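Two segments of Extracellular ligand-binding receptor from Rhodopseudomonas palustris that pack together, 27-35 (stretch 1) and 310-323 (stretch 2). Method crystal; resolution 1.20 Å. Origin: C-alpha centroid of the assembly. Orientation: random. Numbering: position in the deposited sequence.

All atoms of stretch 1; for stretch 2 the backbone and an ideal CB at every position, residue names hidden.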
# COMPACT_ATOMS: atom_id res chain seq x y z
N GLU A 27 13.25 17.80 19.62
CA GLU A 27 11.93 17.19 19.75
C GLU A 27 11.96 15.92 18.91
O GLU A 27 12.98 15.62 18.30
CB GLU A 27 10.85 18.14 19.23
CG GLU A 27 10.79 18.29 17.71
CD GLU A 27 11.68 19.38 17.15
OE1 GLU A 27 11.34 19.93 16.08
OE2 GLU A 27 12.72 19.69 17.76
N ILE A 28 10.86 15.18 18.87
CA ILE A 28 10.77 14.02 18.00
C ILE A 28 10.60 14.49 16.56
O ILE A 28 9.80 15.40 16.29
CB ILE A 28 9.61 13.11 18.41
CG1 ILE A 28 9.86 12.56 19.82
CG2 ILE A 28 9.45 11.97 17.42
CD1 ILE A 28 8.68 11.82 20.42
N LYS A 29 11.34 13.90 15.64
CA LYS A 29 11.29 14.31 14.23
C LYS A 29 10.99 13.13 13.35
O LYS A 29 11.62 12.07 13.47
CB LYS A 29 12.62 14.94 13.82
CG LYS A 29 12.96 16.21 14.57
CD LYS A 29 14.29 16.75 14.09
CE LYS A 29 14.59 18.11 14.70
NZ LYS A 29 15.78 18.73 14.05
N ILE A 30 10.01 13.29 12.46
CA ILE A 30 9.57 12.23 11.58
C ILE A 30 9.74 12.72 10.15
O ILE A 30 9.21 13.78 9.79
CB ILE A 30 8.08 11.91 11.80
CG1 ILE A 30 7.78 11.59 13.27
CG2 ILE A 30 7.62 10.80 10.87
CD1 ILE A 30 8.39 10.32 13.78
N GLY A 31 10.50 11.99 9.34
CA GLY A 31 10.67 12.34 7.94
C GLY A 31 9.77 11.50 7.06
O GLY A 31 9.62 10.30 7.31
N ILE A 32 9.19 12.11 6.04
CA ILE A 32 8.29 11.39 5.14
C ILE A 32 8.65 11.74 3.70
O ILE A 32 8.81 12.91 3.36
CB ILE A 32 6.82 11.79 5.39
CG1 ILE A 32 6.47 11.75 6.88
CG2 ILE A 32 5.89 10.88 4.60
CD1 ILE A 32 5.13 12.39 7.21
N THR A 33 8.80 10.72 2.86
CA THR A 33 8.90 10.92 1.42
C THR A 33 7.74 10.17 0.78
O THR A 33 7.47 9.01 1.11
CB THR A 33 10.28 10.49 0.87
OG1 THR A 33 10.37 10.82 -0.53
CG2 THR A 33 10.57 9.01 1.08
N MSE A 34 7.02 10.86 -0.11
CA MSE A 34 5.85 10.27 -0.74
C MSE A 34 5.77 10.71 -2.19
O MSE A 34 6.33 11.74 -2.57
CB MSE A 34 4.57 10.66 -0.01
CG MSE A 34 4.27 12.15 -0.03
SE MSE A 34 4.96 13.15 1.53
CE MSE A 34 3.64 12.50 2.81
N SER A 35 5.07 9.91 -2.99
CA SER A 35 4.96 10.17 -4.42
C SER A 35 3.76 11.07 -4.70
O SER A 35 2.73 10.63 -5.19
CB SER A 35 4.86 8.86 -5.19
OG SER A 35 5.94 7.98 -4.87
N UNK A 310 -2.33 4.74 4.87
CA UNK A 310 -1.05 4.04 4.98
C UNK A 310 -0.06 4.88 5.77
O UNK A 310 0.79 4.34 6.49
CB UNK A 310 -0.49 3.72 3.59
N UNK A 311 -0.18 6.20 5.68
CA UNK A 311 0.60 7.08 6.54
C UNK A 311 0.04 7.04 7.97
O UNK A 311 0.77 6.88 8.94
CB UNK A 311 0.59 8.51 5.99
N UNK A 312 -1.28 7.16 8.08
CA UNK A 312 -1.93 7.16 9.39
C UNK A 312 -1.58 5.90 10.21
O UNK A 312 -1.16 6.00 11.36
CB UNK A 312 -3.45 7.26 9.21
N UNK A 313 -1.78 4.73 9.61
CA UNK A 313 -1.53 3.47 10.32
C UNK A 313 -0.04 3.34 10.67
O UNK A 313 0.31 2.79 11.71
CB UNK A 313 -1.98 2.28 9.47
N UNK A 314 0.85 3.81 9.79
CA UNK A 314 2.28 3.79 10.12
C UNK A 314 2.53 4.60 11.39
O UNK A 314 3.29 4.18 12.27
CB UNK A 314 3.11 4.34 8.96
N UNK A 315 1.90 5.77 11.47
CA UNK A 315 2.04 6.60 12.66
C UNK A 315 1.37 6.00 13.89
O UNK A 315 1.79 6.28 15.00
CB UNK A 315 1.46 7.99 12.39
N UNK A 316 0.33 5.18 13.71
CA UNK A 316 -0.23 4.48 14.87
C UNK A 316 0.84 3.60 15.51
O UNK A 316 1.03 3.61 16.73
CB UNK A 316 -1.44 3.64 14.47
N UNK A 317 1.56 2.85 14.68
CA UNK A 317 2.64 2.01 15.21
C UNK A 317 3.73 2.84 15.87
O UNK A 317 4.22 2.48 16.95
CB UNK A 317 3.25 1.16 14.09
N UNK A 318 4.14 3.92 15.23
CA UNK A 318 5.20 4.75 15.78
C UNK A 318 4.75 5.38 17.10
O UNK A 318 5.48 5.36 18.10
CB UNK A 318 5.61 5.83 14.78
N UNK A 319 3.55 5.95 17.11
CA UNK A 319 3.01 6.56 18.30
C UNK A 319 2.93 5.57 19.45
O UNK A 319 3.21 5.92 20.60
CB UNK A 319 1.63 7.15 18.01
N UNK A 320 2.55 4.33 19.16
CA UNK A 320 2.44 3.31 20.19
C UNK A 320 3.79 2.94 20.76
O UNK A 320 3.86 2.53 21.92
CB UNK A 320 1.75 2.06 19.63
N UNK A 321 4.85 3.08 19.98
CA UNK A 321 6.19 2.68 20.40
C UNK A 321 6.94 3.78 21.14
O UNK A 321 7.87 3.50 21.90
CB UNK A 321 7.00 2.24 19.18
N UNK A 322 6.57 5.04 20.91
CA UNK A 322 7.34 6.16 21.44
C UNK A 322 7.43 6.23 22.97
O UNK A 322 8.51 6.49 23.50
CB UNK A 322 6.73 7.46 20.92
N UNK A 323 6.33 6.01 23.70
CA UNK A 323 6.46 6.13 25.15
C UNK A 323 7.51 5.17 25.73
O UNK A 323 8.30 5.57 26.59
CB UNK A 323 5.10 5.87 25.81

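Stretch 1 is a strand from 28 to 34 whose alternate side chains, Ile-28, Ile-30, Ile-32 and Met-34, point toward a helix running nearly antiparallel to it, at 156°. The axes come no closer than 11.9 Å, so both sides must send side chains into the gap, and what the strand offers there is hydrocarbon and one selenium.

Position 310 has its CB far from the strand, which therefore sets no rule for it; the residue is His-310.

Position 311 points its CB toward the strand, opposite Ile-32, with a CA to CA spacing of 8.9 Å. No strand atom lies within 5.5 Å of the ideal CB, so a short side chain would leave the space unfilled, while leucine, isoleucine or methionine would suit. It is Leu-311, with chi1 t and chi2 p. Its CD1 lies 4.1 Å from Ile-32 CD1, and its CD2 lies 4.4 Å from Met-34 CE, so the fork of the leucine meets two strand residues: both methyls lie near Ile-32, and CD2 also approaches Met-34.

Positions 312 and 313 are out of reach of the strand, which sets no rule for them; they hold Trp-312 and Asp-313, the latter with both carboxylate oxygens hydrogen-bonded elsewhere in the structure. Position 314 is also out of reach, but a small hydroxyl side chain can fold back on a helix; Ser-314, chi1 m, gives its OG proton to His-310 O at 2.8 Å.

Position 315 is subtler. Its CB points sideways, and the CA of Ile-30 is 9.5 Å from its own CA, so a branched stub would fall short; a long, flexible apolar chain that can bend back is the natural candidate. The deposited residue is Met-315, as selenomethionine. With all three chi angles in m it curls until SE reaches 4.1 Å from Ile-30 CG2.

Positions 316 and 317 lie beyond contact and hold Thr-316 and Leu-317.

At 318 the CB points toward the strand and already sits 5.4 Å from Ile-30 CD1. That leaves modest room, which favours a compact apolar group such as valine, though alanine could also be accommodated with a looser fit. Val-318, chi1 t, brings CG1 to 4.3 Å from Ile-30 CD1. Ile-30 is thus touched by two helix residues one turn apart, 315 and 318.

Positions 319, 320 and 321 make no contact, and the strand would tolerate polar or small residues alike: Glu-319, Asn-320 and Ala-321.

Position 322 points toward Ile-28, whose CD1 is 4.8 Å from the ideal CB, so a branched aliphatic chain would pack well. Ile-322, chi1 m and chi2 t, sets CG2 3.7 Å from Ile-28 CD1, the closest approach in the interface.

Position 323 does not contact the strand. Its N lacks a bond to the preceding turn and the helix kinks there, which suits an imino acid with no proton to give: Pro-323.

No hydrogen bond crosses; the contact is made by apolar side chains.

Stretch 2 310-323: HLWDSMTLVENAIP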
# COMPACT_ATOMS: atom_id res chain seq x y z
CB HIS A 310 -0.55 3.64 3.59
CG HIS A 310 -1.53 2.74 2.92
ND1 HIS A 310 -1.72 2.62 1.55
CD2 HIS A 310 -2.44 1.94 3.50
CE1 HIS A 310 -2.70 1.75 1.34
NE2 HIS A 310 -3.15 1.33 2.51
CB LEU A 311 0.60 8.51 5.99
CG LEU A 311 1.30 9.56 6.87
CD1 LEU A 311 2.71 9.14 7.25
CD2 LEU A 311 1.30 10.90 6.15
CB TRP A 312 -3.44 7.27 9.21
CG TRP A 312 -4.20 7.35 10.49
CD1 TRP A 312 -4.78 6.32 11.16
CD2 TRP A 312 -4.47 8.53 11.26
NE1 TRP A 312 -5.39 6.77 12.30
CE2 TRP A 312 -5.22 8.13 12.39
CE3 TRP A 312 -4.16 9.88 11.10
CZ2 TRP A 312 -5.66 9.03 13.36
CZ3 TRP A 312 -4.60 10.78 12.07
CH2 TRP A 312 -5.34 10.35 13.18
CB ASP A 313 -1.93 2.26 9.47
CG ASP A 313 -3.43 1.95 9.46
OD1 ASP A 313 -4.22 2.54 10.25
OD2 ASP A 313 -3.80 1.06 8.65
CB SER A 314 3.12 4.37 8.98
OG SER A 314 3.07 3.56 7.82
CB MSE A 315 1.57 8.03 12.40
CG MSE A 315 2.64 8.86 11.69
SE MSE A 315 4.38 8.95 12.64
CE MSE A 315 3.80 9.60 14.37
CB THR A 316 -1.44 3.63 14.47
OG1 THR A 316 -2.47 4.50 13.97
CG2 THR A 316 -1.97 2.83 15.66
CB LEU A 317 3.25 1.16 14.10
CG LEU A 317 2.36 0.04 13.56
CD1 LEU A 317 2.99 -0.58 12.33
CD2 LEU A 317 2.13 -1.03 14.62
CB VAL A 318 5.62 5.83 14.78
CG1 VAL A 318 6.58 6.81 15.41
CG2 VAL A 318 6.27 5.18 13.56
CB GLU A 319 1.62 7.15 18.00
CG GLU A 319 0.95 7.85 19.17
CD GLU A 319 -0.35 8.52 18.77
OE1 GLU A 319 -1.06 7.97 17.91
OE2 GLU A 319 -0.65 9.60 19.31
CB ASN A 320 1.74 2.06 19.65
CG ASN A 320 0.25 2.27 19.47
OD1 ASN A 320 -0.32 3.27 19.92
ND2 ASN A 320 -0.40 1.31 18.82
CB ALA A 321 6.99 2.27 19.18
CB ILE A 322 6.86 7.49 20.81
CG1 ILE A 322 7.50 7.65 19.42
CG2 ILE A 322 7.21 8.68 21.70
CD1 ILE A 322 6.88 8.75 18.55
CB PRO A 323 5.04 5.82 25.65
CG PRO A 323 4.17 6.34 24.53
CD PRO A 323 4.92 5.94 23.28
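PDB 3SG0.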